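Local coordinates for ribonucleoside triphosphate reductase (PDB 1L1L), which reduces ribonucleoside triphosphates to 2'-deoxyribonucleotides with adenosylcobalamin, a form of vitamin B12, as cofactor, working as an allosterically regulated monomer, at residues R574-D579 / D597-N602; R593-I598 / L685-K690. All blocks are in the same frame, centred on the assembly; numbering follows the deposited sequence.

Contact 1 (R574-D579 / D597-N602)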
loop_
_atom_site.group_PDB
_atom_site.type_symbol
_atom_site.label_atom_id
_atom_site.label_comp_id
_atom_site.label_asym_id
_atom_site.label_seq_id
_atom_site.Cartn_x
_atom_site.Cartn_y
_atom_site.Cartn_z
ATOM N N ARG A 574 -9.022 -13.101 -16.889
ATOM C CA ARG A 574 -7.776 -13.343 -17.603
ATOM C C ARG A 574 -6.549 -12.906 -16.813
ATOM O O ARG A 574 -6.462 -11.762 -16.352
ATOM C CB ARG A 574 -7.780 -12.607 -18.951
ATOM C CG ARG A 574 -8.802 -13.123 -19.938
ATOM C CD ARG A 574 -8.664 -12.425 -21.289
ATOM N NE ARG A 574 -9.456 -13.101 -22.303
ATOM C CZ ARG A 574 -10.773 -13.003 -22.406
ATOM N NH1 ARG A 574 -11.450 -12.242 -21.561
ATOM N NH2 ARG A 574 -11.415 -13.689 -23.343
ATOM N N ILE A 575 -5.597 -13.821 -16.673
ATOM C CA ILE A 575 -4.351 -13.550 -15.978
ATOM C C ILE A 575 -3.254 -13.593 -17.028
ATOM O O ILE A 575 -3.161 -14.551 -17.796
ATOM C CB ILE A 575 -4.081 -14.614 -14.904
ATOM C CG1 ILE A 575 -5.299 -14.726 -13.993
ATOM C CG2 ILE A 575 -2.843 -14.252 -14.108
ATOM C CD1 ILE A 575 -5.741 -13.389 -13.404
ATOM N N ARG A 576 -2.433 -12.549 -17.072
ATOM C CA ARG A 576 -1.365 -12.464 -18.056
ATOM C C ARG A 576 -0.033 -12.990 -17.544
ATOM O O ARG A 576 0.394 -12.669 -16.423
ATOM C CB ARG A 576 -1.235 -11.009 -18.532
ATOM C CG ARG A 576 -2.601 -10.443 -18.909
ATOM C CD ARG A 576 -2.540 -9.300 -19.906
ATOM N NE ARG A 576 -1.666 -8.222 -19.465
ATOM C CZ ARG A 576 -1.586 -7.042 -20.073
ATOM N NH1 ARG A 576 -0.758 -6.106 -19.613
ATOM N NH2 ARG A 576 -2.350 -6.790 -21.132
ATOM N N PHE A 577 0.610 -13.805 -18.380
ATOM C CA PHE A 577 1.892 -14.426 -18.076
ATOM C C PHE A 577 2.901 -14.183 -19.185
ATOM O O PHE A 577 2.539 -14.118 -20.357
ATOM C CB PHE A 577 1.767 -15.961 -17.968
ATOM C CG PHE A 577 0.892 -16.441 -16.850
ATOM C CD1 PHE A 577 -0.489 -16.493 -16.999
ATOM C CD2 PHE A 577 1.455 -16.824 -15.635
ATOM C CE1 PHE A 577 -1.309 -16.915 -15.953
ATOM C CE2 PHE A 577 0.648 -17.249 -14.581
ATOM C CZ PHE A 577 -0.735 -17.293 -14.736
ATOM N N GLN A 578 4.170 -14.092 -18.807
ATOM C CA GLN A 578 5.243 -13.962 -19.780
ATOM C C GLN A 578 5.224 -15.316 -20.489
ATOM O O GLN A 578 4.988 -16.348 -19.855
ATOM C CB GLN A 578 6.587 -13.762 -19.072
ATOM C CG GLN A 578 7.150 -12.342 -19.186
ATOM C CD GLN A 578 8.255 -12.044 -18.178
ATOM O OE1 GLN A 578 8.998 -11.069 -18.326
ATOM N NE2 GLN A 578 8.355 -12.869 -17.138
ATOM N N ASP A 579 5.447 -15.316 -21.799
ATOM C CA ASP A 579 5.441 -16.555 -22.565
ATOM C C ASP A 579 6.435 -17.599 -22.055
ATOM O O ASP A 579 6.299 -18.777 -22.362
ATOM C CB ASP A 579 5.720 -16.270 -24.044
ATOM C CG ASP A 579 4.536 -15.651 -24.757
ATOM O OD1 ASP A 579 4.654 -15.406 -25.975
ATOM O OD2 ASP A 579 3.487 -15.412 -24.119
ATOM N N ASP A 597 -1.703 -12.481 -25.717
ATOM C CA ASP A 597 -2.255 -11.225 -25.210
ATOM C C ASP A 597 -2.039 -10.179 -26.305
ATOM O O ASP A 597 -0.954 -10.082 -26.862
ATOM C CB ASP A 597 -1.526 -10.849 -23.915
ATOM C CG ASP A 597 -1.795 -9.429 -23.460
ATOM O OD1 ASP A 597 -2.926 -8.921 -23.606
ATOM O OD2 ASP A 597 -0.847 -8.823 -22.927
ATOM N N ILE A 598 -3.078 -9.421 -26.623
ATOM C CA ILE A 598 -2.972 -8.405 -27.680
ATOM C C ILE A 598 -2.447 -7.058 -27.202
ATOM O O ILE A 598 -2.081 -6.205 -28.018
ATOM C CB ILE A 598 -4.339 -8.165 -28.371
ATOM C CG1 ILE A 598 -5.352 -7.602 -27.367
ATOM C CG2 ILE A 598 -4.842 -9.454 -28.991
ATOM C CD1 ILE A 598 -6.773 -7.512 -27.894
ATOM N N TYR A 599 -2.411 -6.857 -25.890
ATOM C CA TYR A 599 -1.952 -5.587 -25.326
ATOM C C TYR A 599 -0.476 -5.549 -24.947
ATOM O O TYR A 599 0.079 -4.475 -24.699
ATOM C CB TYR A 599 -2.788 -5.224 -24.095
ATOM C CG TYR A 599 -4.268 -5.178 -24.359
ATOM C CD1 TYR A 599 -4.802 -4.294 -25.304
ATOM C CD2 TYR A 599 -5.136 -6.054 -23.710
ATOM C CE1 TYR A 599 -6.148 -4.290 -25.597
ATOM C CE2 TYR A 599 -6.485 -6.062 -23.990
ATOM C CZ TYR A 599 -6.994 -5.182 -24.939
ATOM O OH TYR A 599 -8.328 -5.224 -25.243
ATOM N N THR A 600 0.165 -6.710 -24.911
ATOM C CA THR A 600 1.570 -6.776 -24.532
ATOM C C THR A 600 2.295 -7.845 -25.321
ATOM O O THR A 600 1.795 -8.957 -25.501
ATOM C CB THR A 600 1.735 -7.100 -23.026
ATOM O OG1 THR A 600 0.837 -6.287 -22.258
ATOM C CG2 THR A 600 3.161 -6.820 -22.574
ATOM N N GLU A 601 3.488 -7.505 -25.780
ATOM C CA GLU A 601 4.312 -8.407 -26.561
ATOM C C GLU A 601 4.785 -9.608 -25.732
ATOM O O GLU A 601 4.971 -9.493 -24.523
ATOM C CB GLU A 601 5.514 -7.628 -27.091
ATOM C CG GLU A 601 6.369 -8.383 -28.074
ATOM C CD GLU A 601 7.295 -7.460 -28.840
ATOM O OE1 GLU A 601 7.822 -6.510 -28.223
ATOM O OE2 GLU A 601 7.504 -7.695 -30.050
ATOM N N ASN A 602 4.968 -10.748 -26.395
ATOM C CA ASN A 602 5.439 -11.986 -25.754
ATOM C C ASN A 602 4.741 -12.311 -24.441
ATOM O O ASN A 602 5.392 -12.678 -23.462
ATOM C CB ASN A 602 6.941 -11.912 -25.489
ATOM C CG ASN A 602 7.735 -11.573 -26.723
ATOM O OD1 ASN A 602 7.669 -12.274 -27.737
ATOM N ND2 ASN A 602 8.500 -10.491 -26.647
#

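Contact 2 (R593-I598 / L685-K690)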
loop_
_atom_site.group_PDB
_atom_site.type_symbol
_atom_site.label_atom_id
_atom_site.label_comp_id
_atom_site.label_asym_id
_atom_site.label_seq_id
_atom_site.Cartn_x
_atom_site.Cartn_y
_atom_site.Cartn_z
ATOM N N ARG A 593 -7.938 -22.383 -20.908
ATOM C CA ARG A 593 -7.865 -21.825 -22.256
ATOM C C ARG A 593 -6.847 -20.699 -22.242
ATOM O O ARG A 593 -6.791 -19.932 -21.284
ATOM C CB ARG A 593 -9.231 -21.289 -22.696
ATOM C CG ARG A 593 -10.254 -22.380 -22.994
ATOM C CD ARG A 593 -11.426 -21.869 -23.841
ATOM N NE ARG A 593 -12.399 -22.939 -24.076
ATOM C CZ ARG A 593 -13.577 -22.781 -24.675
ATOM N NH1 ARG A 593 -13.953 -21.589 -25.118
ATOM N NH2 ARG A 593 -14.384 -23.826 -24.833
ATOM N N THR A 594 -6.031 -20.619 -23.294
ATOM C CA THR A 594 -5.005 -19.583 -23.394
ATOM C C THR A 594 -5.026 -18.921 -24.777
ATOM O O THR A 594 -5.564 -19.474 -25.737
ATOM C CB THR A 594 -3.585 -20.148 -23.157
ATOM O OG1 THR A 594 -3.217 -21.005 -24.243
ATOM C CG2 THR A 594 -3.530 -20.951 -21.859
ATOM N N GLU A 595 -4.417 -17.742 -24.866
ATOM C CA GLU A 595 -4.365 -16.995 -26.116
ATOM C C GLU A 595 -3.271 -15.950 -25.980
ATOM O O GLU A 595 -2.943 -15.524 -24.871
ATOM C CB GLU A 595 -5.705 -16.290 -26.356
ATOM C CG GLU A 595 -5.936 -15.137 -25.381
ATOM C CD GLU A 595 -7.360 -14.622 -25.369
ATOM O OE1 GLU A 595 -7.874 -14.239 -26.453
ATOM O OE2 GLU A 595 -7.962 -14.590 -24.265
ATOM N N ALA A 596 -2.694 -15.541 -27.104
ATOM C CA ALA A 596 -1.663 -14.516 -27.057
ATOM C C ALA A 596 -2.352 -13.223 -26.606
ATOM O O ALA A 596 -3.464 -12.922 -27.032
ATOM C CB ALA A 596 -1.037 -14.343 -28.441
ATOM N N ASP A 597 -1.703 -12.481 -25.717
ATOM C CA ASP A 597 -2.255 -11.225 -25.210
ATOM C C ASP A 597 -2.039 -10.179 -26.305
ATOM O O ASP A 597 -0.954 -10.082 -26.862
ATOM C CB ASP A 597 -1.526 -10.849 -23.915
ATOM C CG ASP A 597 -1.795 -9.429 -23.460
ATOM O OD1 ASP A 597 -2.926 -8.921 -23.606
ATOM O OD2 ASP A 597 -0.847 -8.823 -22.927
ATOM N N ILE A 598 -3.078 -9.421 -26.623
ATOM C CA ILE A 598 -2.972 -8.405 -27.680
ATOM C C ILE A 598 -2.447 -7.058 -27.202
ATOM O O ILE A 598 -2.081 -6.205 -28.018
ATOM C CB ILE A 598 -4.339 -8.165 -28.371
ATOM C CG1 ILE A 598 -5.352 -7.602 -27.367
ATOM C CG2 ILE A 598 -4.842 -9.454 -28.991
ATOM C CD1 ILE A 598 -6.773 -7.512 -27.894
ATOM N N LEU A 685 -13.542 -3.521 -23.804
ATOM C CA LEU A 685 -12.224 -4.046 -24.141
ATOM C C LEU A 685 -12.404 -5.313 -24.955
ATOM O O LEU A 685 -13.184 -6.189 -24.588
ATOM C CB LEU A 685 -11.414 -4.341 -22.878
ATOM C CG LEU A 685 -10.799 -3.148 -22.146
ATOM C CD1 LEU A 685 -10.114 -3.615 -20.872
ATOM C CD2 LEU A 685 -9.799 -2.462 -23.055
ATOM N N GLN A 686 -11.694 -5.402 -26.071
ATOM C CA GLN A 686 -11.787 -6.562 -26.944
ATOM C C GLN A 686 -11.337 -7.846 -26.241
ATOM O O GLN A 686 -11.913 -8.912 -26.461
ATOM C CB GLN A 686 -10.958 -6.321 -28.203
ATOM C CG GLN A 686 -10.989 -7.450 -29.212
ATOM C CD GLN A 686 -10.767 -6.953 -30.639
ATOM O OE1 GLN A 686 -9.950 -6.070 -30.874
ATOM N NE2 GLN A 686 -11.489 -7.532 -31.592
ATOM N N GLN A 687 -10.311 -7.739 -25.407
ATOM C CA GLN A 687 -9.803 -8.888 -24.656
ATOM C C GLN A 687 -9.827 -8.499 -23.176
ATOM O O GLN A 687 -8.787 -8.317 -22.544
ATOM C CB GLN A 687 -8.374 -9.217 -25.106
ATOM C CG GLN A 687 -7.865 -10.581 -24.653
ATOM C CD GLN A 687 -6.453 -10.867 -25.136
ATOM O OE1 GLN A 687 -5.488 -10.245 -24.690
ATOM N NE2 GLN A 687 -6.325 -11.808 -26.062
ATOM N N ALA A 688 -11.035 -8.382 -22.634
ATOM C CA ALA A 688 -11.252 -7.971 -21.248
ATOM C C ALA A 688 -10.612 -8.825 -20.161
ATOM O O ALA A 688 -10.691 -10.053 -20.198
ATOM C CB ALA A 688 -12.753 -7.871 -20.981
ATOM N N PRO A 689 -9.976 -8.178 -19.168
ATOM C CA PRO A 689 -9.341 -8.903 -18.065
ATOM C C PRO A 689 -10.437 -9.593 -17.246
ATOM O O PRO A 689 -10.185 -10.577 -16.555
ATOM C CB PRO A 689 -8.628 -7.799 -17.284
ATOM C CG PRO A 689 -9.476 -6.598 -17.540
ATOM C CD PRO A 689 -9.767 -6.727 -19.025
ATOM N N LYS A 690 -11.650 -9.050 -17.334
ATOM C CA LYS A 690 -12.815 -9.606 -16.656
ATOM C C LYS A 690 -14.005 -9.553 -17.606
ATOM O O LYS A 690 -14.587 -8.493 -17.843
ATOM C CB LYS A 690 -13.133 -8.832 -15.373
ATOM C CG LYS A 690 -12.103 -9.013 -14.272
ATOM C CD LYS A 690 -12.562 -8.357 -12.976
ATOM C CE LYS A 690 -11.435 -8.285 -11.949
ATOM N NZ LYS A 690 -11.875 -7.594 -10.688
#

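Contact 1 (R574-D579 / D597-N602)
D579 and N602 bring the two backbones to a CA separation of 5.6 Å, and there D579 N donates to N602 O over 3.1 Å in a nearly straight bond (163°); at R576 and D597 the backbones have drawn apart, to 7.3 Å between CA atoms. That wider gap is spanned by R576. Its chain bends at chi3 (-54°), and the bend turns a face of the guanidinium, rather than its N-H edge, toward D597 OD2: this oxygen and T600 OG1 both sit over that face, while Y599 CB lies at the edge, 3.4 Å from R576 NH2. R576 NH2 forms a salt bridge to D597 OD2 at 3.1 Å and a weak hydrogen bond to D597 OD1 at 3.3 Å. The two planes are turned 52° against each other. D597 OD1 also accepts Y599 N in an Asx turn, a 3.1 Å bond that reaches the oxygen from well above the carboxylate plane. At the other end of the contact, D579 OD1 packs 3.5 Å from N602 C. The polar partner of the D579 carboxylate is T604 on strand 603-611, whose OG1 is hydrogen-bonded to OD2. With D597 OD2 over the guanidinium face and only a weak bond to OD1, the charge pair probably rests more on electrostatic attraction than on well-directed hydrogen bonds. The turn fixes the buried carboxylate from within the loop, and R576 probably offsets its charge from the side of strand 570-578, tying the hairpin connection 597-602 to that strand.

Contact 2 (R593-I598 / L685-K690)
Over one face of the flat Q687 amide lies I598 CG1, with I598 CG2 offset toward the nitrogen; E595 OE1 approaches the nitrogen edge, slightly to the opposite side of the plane, its carboxylate turned 61° from the amide, and D597 OD1 lies almost in the plane at the oxygen edge. A596 O is also close to that plane, 7° out of it, and accepts from Q687 NE2 over 3.2 Å. At the oxygen end, I598 N donates to Q687 OE1, also over 3.2 Å, from a direction tilted out of the carbonyl plane. One side chain thus uses both a donor and an acceptor to bind the backbone on either side of D597. Q687 reaches this place because CG is anti to its backbone N (chi1 -166°) and the chain stays extended beyond, running against the direction of I598; I598 CD1 packs on Q687 CB at 3.6 Å. D597 OD1 comes within 3.1 Å of Q687 OE1, an approach of two acceptors that is probably tolerated because I598 N donates a hydrogen bond to the amide oxygen. E595 OE1 is 2.9 Å from Q687 NE2, while E595 OE2 forms a salt bridge with R574. The amide of this buried residue therefore has polar groups round its edges and the aliphatic I598 over one face. Q687 also touches C605 on strand 603-611 and R574 on strand 570-578, so the loop leading into strand 690-692, one outermost strand of the antiparallel sheet, reaches across the two middle strands to the end of 593-596, the other outermost strand.

Along the chain, strand 570-578 comes first, then helix 583-589, strand 593-596, the connection 597-602 and strand 603-611; contact 1 closes this excursion, with 17 residues between its segments. Contact 2 starts inside that span and closes a far larger loop of 86 intervening residues, ending just where strand 690-692 begins. The two spans overlap without nesting, and they share D597 and I598. R574 joins them directly: R574 N and NH1 probably hydrogen-bond to P689 O and A688 O. With centres 8 Å apart, the contacts tie together strands 570-578 and 593-596 and the entry to 690-692, beside strand 603-611 of the same antiparallel sheet.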